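Local structure of NDP-N-acetyl-D-galactosaminuronic acid dehydrogenase (Methanosarcina mazei Go1, 3G79) at residues Ser429-Ala432 with Asp433-Lys436; Glu454-Glu457 with Phe458-Lys461; Ala362-Asp366 with Ser367-Arg371. The protein probably catalyses the two-step NAD-dependent oxidation of UDP-N-acetyl-mannosamine to UDP-N-acetyl-mannosaminuronate, as a member of the UDP-glucose/GDP-mannose dehydrogenase family. All coordinates share one frame; numbering follows the deposited sequence.

Interaction 1 (Ser429-Ala432 with Asp433-Lys436)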
loop_
_atom_site.group_PDB
_atom_site.type_symbol
_atom_site.label_atom_id
_atom_site.label_comp_id
_atom_site.label_asym_id
_atom_site.label_seq_id
_atom_site.Cartn_x
_atom_site.Cartn_y
_atom_site.Cartn_z
ATOM N N SER A 429 -5.549 12.350 -27.079
ATOM C CA SER A 429 -6.192 12.573 -28.361
ATOM C C SER A 429 -5.221 12.419 -29.529
ATOM O O SER A 429 -5.658 12.329 -30.673
ATOM C CB SER A 429 -6.910 13.925 -28.393
ATOM O OG SER A 429 -5.986 14.983 -28.295
ATOM N N LEU A 430 -3.915 12.344 -29.260
ATOM C CA LEU A 430 -2.928 12.132 -30.334
ATOM C C LEU A 430 -3.276 10.918 -31.199
ATOM O O LEU A 430 -3.350 9.776 -30.709
ATOM C CB LEU A 430 -1.496 12.009 -29.772
ATOM C CG LEU A 430 -0.321 11.838 -30.754
ATOM C CD1 LEU A 430 0.026 13.124 -31.489
ATOM C CD2 LEU A 430 0.904 11.320 -30.060
ATOM N N LYS A 431 -3.474 11.171 -32.488
ATOM C CA LYS A 431 -3.857 10.123 -33.443
ATOM C C LYS A 431 -2.650 9.663 -34.272
ATOM O O LYS A 431 -1.820 10.492 -34.688
ATOM C CB LYS A 431 -5.038 10.578 -34.341
ATOM C CG LYS A 431 -5.260 12.100 -34.396
ATOM C CD LYS A 431 -5.914 12.571 -35.717
ATOM C CE LYS A 431 -5.786 14.110 -35.894
ATOM N NZ LYS A 431 -5.708 14.570 -37.333
ATOM N N ALA A 432 -2.552 8.349 -34.497
ATOM C CA ALA A 432 -1.378 7.771 -35.146
ATOM C C ALA A 432 -1.000 8.433 -36.493
ATOM O O ALA A 432 0.151 8.810 -36.691
ATOM C CB ALA A 432 -1.531 6.234 -35.303
ATOM N N ASP A 433 -1.967 8.561 -37.401
ATOM C CA ASP A 433 -1.766 9.153 -38.727
ATOM C C ASP A 433 -0.962 10.434 -38.677
ATOM O O ASP A 433 0.001 10.626 -39.431
ATOM C CB ASP A 433 -3.114 9.557 -39.335
ATOM C CG ASP A 433 -3.883 8.408 -39.878
ATOM O OD1 ASP A 433 -3.269 7.367 -40.166
ATOM O OD2 ASP A 433 -5.124 8.565 -40.008
ATOM N N TRP A 434 -1.412 11.308 -37.787
ATOM C CA TRP A 434 -0.932 12.661 -37.687
ATOM C C TRP A 434 0.517 12.676 -37.230
ATOM O O TRP A 434 1.360 13.318 -37.851
ATOM C CB TRP A 434 -1.815 13.451 -36.727
ATOM C CG TRP A 434 -1.525 14.878 -36.725
ATOM C CD1 TRP A 434 -2.085 15.827 -37.531
ATOM C CD2 TRP A 434 -0.603 15.567 -35.871
ATOM N NE1 TRP A 434 -1.566 17.073 -37.229
ATOM C CE2 TRP A 434 -0.651 16.937 -36.217
ATOM C CE3 TRP A 434 0.257 15.163 -34.850
ATOM C CZ2 TRP A 434 0.129 17.905 -35.574
ATOM C CZ3 TRP A 434 1.028 16.125 -34.213
ATOM C CH2 TRP A 434 0.957 17.480 -34.578
ATOM N N ALA A 435 0.804 11.951 -36.162
ATOM C CA ALA A 435 2.169 11.882 -35.632
ATOM C C ALA A 435 3.085 11.227 -36.645
ATOM O O ALA A 435 4.245 11.620 -36.787
ATOM C CB ALA A 435 2.209 11.134 -34.300
ATOM N N LYS A 436 2.559 10.240 -37.361
ATOM C CA LYS A 436 3.324 9.576 -38.398
ATOM C C LYS A 436 3.707 10.560 -39.485
ATOM O O LYS A 436 4.843 10.567 -39.940
ATOM C CB LYS A 436 2.533 8.431 -39.017
ATOM C CG LYS A 436 3.397 7.283 -39.546
ATOM C CD LYS A 436 3.738 7.442 -40.999
ATOM C CE LYS A 436 4.676 6.319 -41.484
ATOM N NZ LYS A 436 4.011 4.976 -41.459
#
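The first turn of helix 432-439, which precedes strand 445-448 of the UDP-binding domain, is where Leu430 and Lys431 of the entering loop meet Trp434 and Ala435. Lys431 occupies the N-cap position, and its carbonyl starts the helical pattern. Lys431 O accepts two weak bonds: a long but straight one from Ala435 N (3.3 Å, 172° at the hydrogen) and a bent one from Trp434 N at 3.2 Å. The next bond along is shorter and properly formed: Lys436 N donates to Ala432 O at 2.9 Å.

The side chains of Leu430 and Lys431 meet different parts of the same tryptophan. Trp434 holds CG anti to its backbone N (chi1 -171°), which sends the indole outward from the helix, its near side within reach of Leu430 and Lys431. Leu430 also has CG anti to N (chi1 -178°), and its CD1 branch reaches the six-membered part of the indole, 3.9 Å from Trp434 CE3. The two side chains cross at about a right angle. That same methyl is 4.1 Å from Ala435 CB, so Leu430 CD1 is shared between two successive residues of the helix. At the pyrrole part of the indole the extended, exposed Lys431 chain passes by, its NZ 3.8 Å from Trp434 CD1 and its CE 4.1 Å from Trp434 CB. The lysine crosses the indole obliquely, and the contact is a loose approach.

Polar groups at this turn find their partners farther along the chain. Ala432 N donates to Glu457 OE1, and Asp433 and Lys436 both pair with Lys461. The turn packs against two helices: Leu408 of helix 408-412 touches Leu430 and Trp434, and Phe458 of helix 455-459 touches Ala432.

Interaction 2 (Glu454-Glu457 with Phe458-Lys461)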
loop_
_atom_site.group_PDB
_atom_site.type_symbol
_atom_site.label_atom_id
_atom_site.label_comp_id
_atom_site.label_asym_id
_atom_site.label_seq_id
_atom_site.Cartn_x
_atom_site.Cartn_y
_atom_site.Cartn_z
ATOM N N GLU A 454 -2.793 4.187 -27.300
ATOM C CA GLU A 454 -3.313 2.868 -27.597
ATOM C C GLU A 454 -2.343 2.216 -28.580
ATOM O O GLU A 454 -2.200 2.683 -29.709
ATOM C CB GLU A 454 -4.736 2.957 -28.173
ATOM C CG GLU A 454 -5.577 1.686 -27.986
ATOM C CD GLU A 454 -5.203 0.569 -28.949
ATOM O OE1 GLU A 454 -5.372 0.766 -30.173
ATOM O OE2 GLU A 454 -4.751 -0.507 -28.487
ATOM N N PRO A 455 -1.677 1.132 -28.146
ATOM C CA PRO A 455 -0.622 0.458 -28.919
ATOM C C PRO A 455 -1.041 0.034 -30.325
ATOM O O PRO A 455 -0.301 0.294 -31.277
ATOM C CB PRO A 455 -0.284 -0.791 -28.083
ATOM C CG PRO A 455 -0.843 -0.535 -26.723
ATOM C CD PRO A 455 -1.995 0.431 -26.886
ATOM N N ASP A 456 -2.196 -0.618 -30.481
ATOM C CA ASP A 456 -2.475 -1.238 -31.775
ATOM C C ASP A 456 -2.696 -0.236 -32.887
ATOM O O ASP A 456 -2.255 -0.450 -34.018
ATOM C CB ASP A 456 -3.589 -2.272 -31.685
ATOM C CG ASP A 456 -3.201 -3.465 -30.795
ATOM O OD1 ASP A 456 -1.999 -3.675 -30.552
ATOM O OD2 ASP A 456 -4.097 -4.190 -30.327
ATOM N N GLU A 457 -3.330 0.885 -32.544
ATOM C CA GLU A 457 -3.484 2.006 -33.454
ATOM C C GLU A 457 -2.128 2.421 -34.068
ATOM O O GLU A 457 -2.007 2.578 -35.286
ATOM C CB GLU A 457 -4.138 3.171 -32.727
ATOM C CG GLU A 457 -4.542 4.347 -33.625
ATOM C CD GLU A 457 -4.964 5.572 -32.823
ATOM O OE1 GLU A 457 -4.848 6.711 -33.357
ATOM O OE2 GLU A 457 -5.409 5.400 -31.655
ATOM N N PHE A 458 -1.120 2.551 -33.218
ATOM C CA PHE A 458 0.178 3.054 -33.617
ATOM C C PHE A 458 1.076 1.999 -34.242
ATOM O O PHE A 458 1.800 2.301 -35.208
ATOM C CB PHE A 458 0.872 3.731 -32.429
ATOM C CG PHE A 458 0.297 5.090 -32.084
ATOM C CD1 PHE A 458 1.033 6.251 -32.314
ATOM C CD2 PHE A 458 -0.981 5.208 -31.537
ATOM C CE1 PHE A 458 0.524 7.492 -31.990
ATOM C CE2 PHE A 458 -1.505 6.457 -31.201
ATOM C CZ PHE A 458 -0.761 7.599 -31.439
ATOM N N ILE A 459 1.029 0.780 -33.704
ATOM C CA ILE A 459 1.740 -0.352 -34.288
ATOM C C ILE A 459 1.252 -0.622 -35.734
ATOM O O ILE A 459 2.053 -0.789 -36.659
ATOM C CB ILE A 459 1.576 -1.610 -33.403
ATOM C CG1 ILE A 459 2.333 -1.474 -32.076
ATOM C CG2 ILE A 459 2.032 -2.820 -34.104
ATOM C CD1 ILE A 459 2.002 -2.589 -31.073
ATOM N N GLY A 460 -0.064 -0.625 -35.929
ATOM C CA GLY A 460 -0.645 -0.926 -37.248
ATOM C C GLY A 460 -0.309 0.095 -38.320
ATOM O O GLY A 460 -0.542 -0.126 -39.507
ATOM N N LYS A 461 0.246 1.213 -37.872
ATOM C CA LYS A 461 0.494 2.387 -38.693
ATOM C C LYS A 461 2.011 2.560 -38.877
ATOM O O LYS A 461 2.482 3.646 -39.255
ATOM C CB LYS A 461 -0.129 3.602 -37.992
ATOM C CG LYS A 461 -0.142 4.906 -38.760
ATOM C CD LYS A 461 -1.324 5.029 -39.740
ATOM C CE LYS A 461 -1.000 6.096 -40.820
ATOM N NZ LYS A 461 -2.046 6.288 -41.905
#
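Helix 455-459 is little more than one turn, closed by a straight bond from Ile459 N to Pro455 O (2.8 Å) and one from Gly460 N to Asp456 O (2.9 Å). It is the helix of a beta-alpha-beta unit linking strands 445-448 and 464-467. Glu454, at the N-cap, folds its carboxylate back over the start of the helix: OE1 takes Glu457 N at 3.1 Å from above the carboxylate plane, and OE2 accepts a weak bond from Asp456 N. The Phe458 ring, with CG anti to its carbonyl carbon (chi1 -74°), turns its edge to the preceding loop, CD2 lying 3.3 Å from Glu454 O. Glu457 runs alongside, its CD 3.9 Å from Phe458 CE2 and its carboxylate tilted 46° to the ring, while OE1 accepts from Ala432 N. Cutting Phe458 back to an alanine would probably leave Phe463 without its edge-to-face mate, open a gap against Ala432 and remove the ring that the Glu457 chain lies along. On another side of the helix Ile459 leans over Pro455, with Ile459 CG1 3.3 Å from Pro455 O and Ile459 CD1 4.2 Å from Pro455 CB.

Interaction 3 (Ala362-Asp366 with Ser367-Arg371)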
loop_
_atom_site.group_PDB
_atom_site.type_symbol
_atom_site.label_atom_id
_atom_site.label_comp_id
_atom_site.label_asym_id
_atom_site.label_seq_id
_atom_site.Cartn_x
_atom_site.Cartn_y
_atom_site.Cartn_z
ATOM N N ALA A 362 5.180 19.139 -17.466
ATOM C CA ALA A 362 4.543 18.936 -16.156
ATOM C C ALA A 362 4.380 17.437 -15.909
ATOM O O ALA A 362 4.564 16.655 -16.823
ATOM C CB ALA A 362 3.233 19.613 -16.092
ATOM N N PHE A 363 4.049 17.011 -14.698
ATOM C CA PHE A 363 3.940 15.548 -14.470
ATOM C C PHE A 363 2.545 15.059 -14.070
ATOM O O PHE A 363 2.328 13.849 -14.028
ATOM C CB PHE A 363 5.019 15.029 -13.501
ATOM C CG PHE A 363 5.069 15.782 -12.212
ATOM C CD1 PHE A 363 4.366 15.314 -11.098
ATOM C CD2 PHE A 363 5.787 16.974 -12.119
ATOM C CE1 PHE A 363 4.392 16.024 -9.890
ATOM C CE2 PHE A 363 5.815 17.719 -10.937
ATOM C CZ PHE A 363 5.127 17.252 -9.811
ATOM N N ILE A 364 1.613 15.990 -13.812
ATOM C CA ILE A 364 0.179 15.660 -13.601
ATOM C C ILE A 364 -0.690 15.985 -14.810
ATOM O O ILE A 364 -0.555 17.046 -15.396
ATOM C CB ILE A 364 -0.490 16.357 -12.348
ATOM C CG1 ILE A 364 0.489 16.566 -11.190
ATOM C CG2 ILE A 364 -1.714 15.548 -11.891
ATOM C CD1 ILE A 364 1.108 17.916 -11.220
ATOM N N LYS A 365 -1.608 15.072 -15.121
ATOM C CA LYS A 365 -2.546 15.197 -16.225
ATOM C C LYS A 365 -3.145 16.588 -16.256
ATOM O O LYS A 365 -4.037 16.875 -15.487
ATOM C CB LYS A 365 -3.658 14.148 -16.091
ATOM C CG LYS A 365 -4.757 14.214 -17.153
ATOM C CD LYS A 365 -5.709 13.027 -17.000
ATOM C CE LYS A 365 -6.736 12.910 -18.153
ATOM N NZ LYS A 365 -7.570 11.631 -18.082
ATOM N N ASP A 366 -2.611 17.451 -17.117
ATOM C CA ASP A 366 -3.124 18.824 -17.351
ATOM C C ASP A 366 -2.758 19.894 -16.322
ATOM O O ASP A 366 -3.522 20.821 -16.089
ATOM C CB ASP A 366 -4.625 18.807 -17.645
ATOM C CG ASP A 366 -4.938 18.116 -18.958
ATOM O OD1 ASP A 366 -5.936 17.372 -19.015
ATOM O OD2 ASP A 366 -4.170 18.303 -19.937
ATOM N N SER A 367 -1.572 19.776 -15.732
ATOM C CA SER A 367 -1.142 20.731 -14.730
ATOM C C SER A 367 -0.103 21.674 -15.277
ATOM O O SER A 367 0.631 21.312 -16.180
ATOM C CB SER A 367 -0.535 20.015 -13.547
ATOM O OG SER A 367 0.253 20.920 -12.786
ATOM N N ASP A 368 -0.021 22.862 -14.688
ATOM C CA ASP A 368 0.994 23.859 -15.043
ATOM C C ASP A 368 2.298 23.800 -14.237
ATOM O O ASP A 368 3.090 24.736 -14.276
ATOM C CB ASP A 368 0.401 25.285 -14.971
ATOM C CG ASP A 368 0.140 25.784 -13.539
ATOM O OD1 ASP A 368 -0.434 26.889 -13.418
ATOM O OD2 ASP A 368 0.493 25.121 -12.542
ATOM N N ASP A 369 2.527 22.723 -13.500
ATOM C CA ASP A 369 3.665 22.738 -12.609
ATOM C C ASP A 369 4.662 21.623 -12.836
ATOM O O ASP A 369 4.304 20.441 -13.011
ATOM C CB ASP A 369 3.214 22.756 -11.147
ATOM C CG ASP A 369 3.000 21.369 -10.592
ATOM O OD1 ASP A 369 3.496 21.075 -9.465
ATOM O OD2 ASP A 369 2.354 20.583 -11.326
ATOM N N ALA A 370 5.924 22.019 -12.807
ATOM C CA ALA A 370 7.002 21.101 -13.091
ATOM C C ALA A 370 8.058 21.172 -12.008
ATOM O O ALA A 370 9.260 21.212 -12.288
ATOM C CB ALA A 370 7.593 21.383 -14.476
ATOM N N ARG A 371 7.592 21.177 -10.765
ATOM C CA ARG A 371 8.464 21.181 -9.609
ATOM C C ARG A 371 9.068 19.783 -9.463
ATOM O O ARG A 371 8.373 18.823 -9.108
ATOM C CB ARG A 371 7.669 21.565 -8.357
ATOM C CG ARG A 371 6.883 22.889 -8.437
ATOM C CD ARG A 371 5.610 22.791 -7.595
ATOM N NE ARG A 371 5.281 24.036 -6.909
ATOM C CZ ARG A 371 4.420 24.955 -7.355
ATOM N NH1 ARG A 371 3.781 24.787 -8.519
ATOM N NH2 ARG A 371 4.195 26.050 -6.625
#
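Ser367 closes a type II beta turn with Ile364, in the loop that leads from strand 355-359 to helix 375-385 in the UDP-binding domain. Ser367 N donates to Ile364 O at 2.9 Å, the donor tilted from the carbonyl plane. Asp366, third in the turn, takes the positive phi (79°) that this turn type requires. Its CB points away from the following residues, and its carboxylate is hydrogen-bonded to Tyr395 and Ser425.

Along the Ser367 side chain, CB comes first. It sits 3.5 Å from Ile364 O, the carbonyl that closes the turn. One bond farther out, OG stands anti to the backbone N (chi1 161°), a position that carries it to Asp369. There it donates to Asp369 OD2 at 2.6 Å, meeting the oxygen on its anti side and somewhat out of the carboxylate plane. This bond ties the turn to the chain that follows it. Ile364 CD1 is modelled very close to the same carboxylate oxygen, and since the side-chain torsions of Ile364 are unusual as well, its exact placement is doubtful.

Phe363 continues the contact beyond the turn. Its CG lies between backbone N and carbonyl carbon (chi1 53°), the crowded position, and the ring swings across Asp369 toward Arg371. CE2 passes 3.7 Å from Asp369 O, and the ring is inclined to the Asp369 carboxylate. The edge of the ring is met by Ala370 CA.

Nearer the strand, Ala362 CA makes a CA-H...O contact with Asp369 O, and Ala362 N bonds to Asp393. The loop thus doubles back on its own beginning, bringing Ala362 CA to 4.3 Å from Ala370 CB, while Phe363 CE2 lies 3.3 Å from Arg371 O.

Overall arrangement
Interactions 1 and 2 are direct neighbours at one side of the UDP-binding domain, their centres about 10 Å apart. Lys461, in the loop after helix 455-459, is joined to helix 432-439 by its salt bridge to Asp433 and by a probable hydrogen bond from Lys436 NZ to Lys461 O (3.0 Å), and Phe458 CZ packs 3.5 Å from Leu430 O. Interaction 3 stands apart, its centre about 22 Å from that of interaction 1 and about 27 Å from that of interaction 2. It lies about 12 Å from the centre of the whole chain. Arg371 is backbone-bonded to Gly291, consistent with residues 362-371 lying toward the neighbouring central domain.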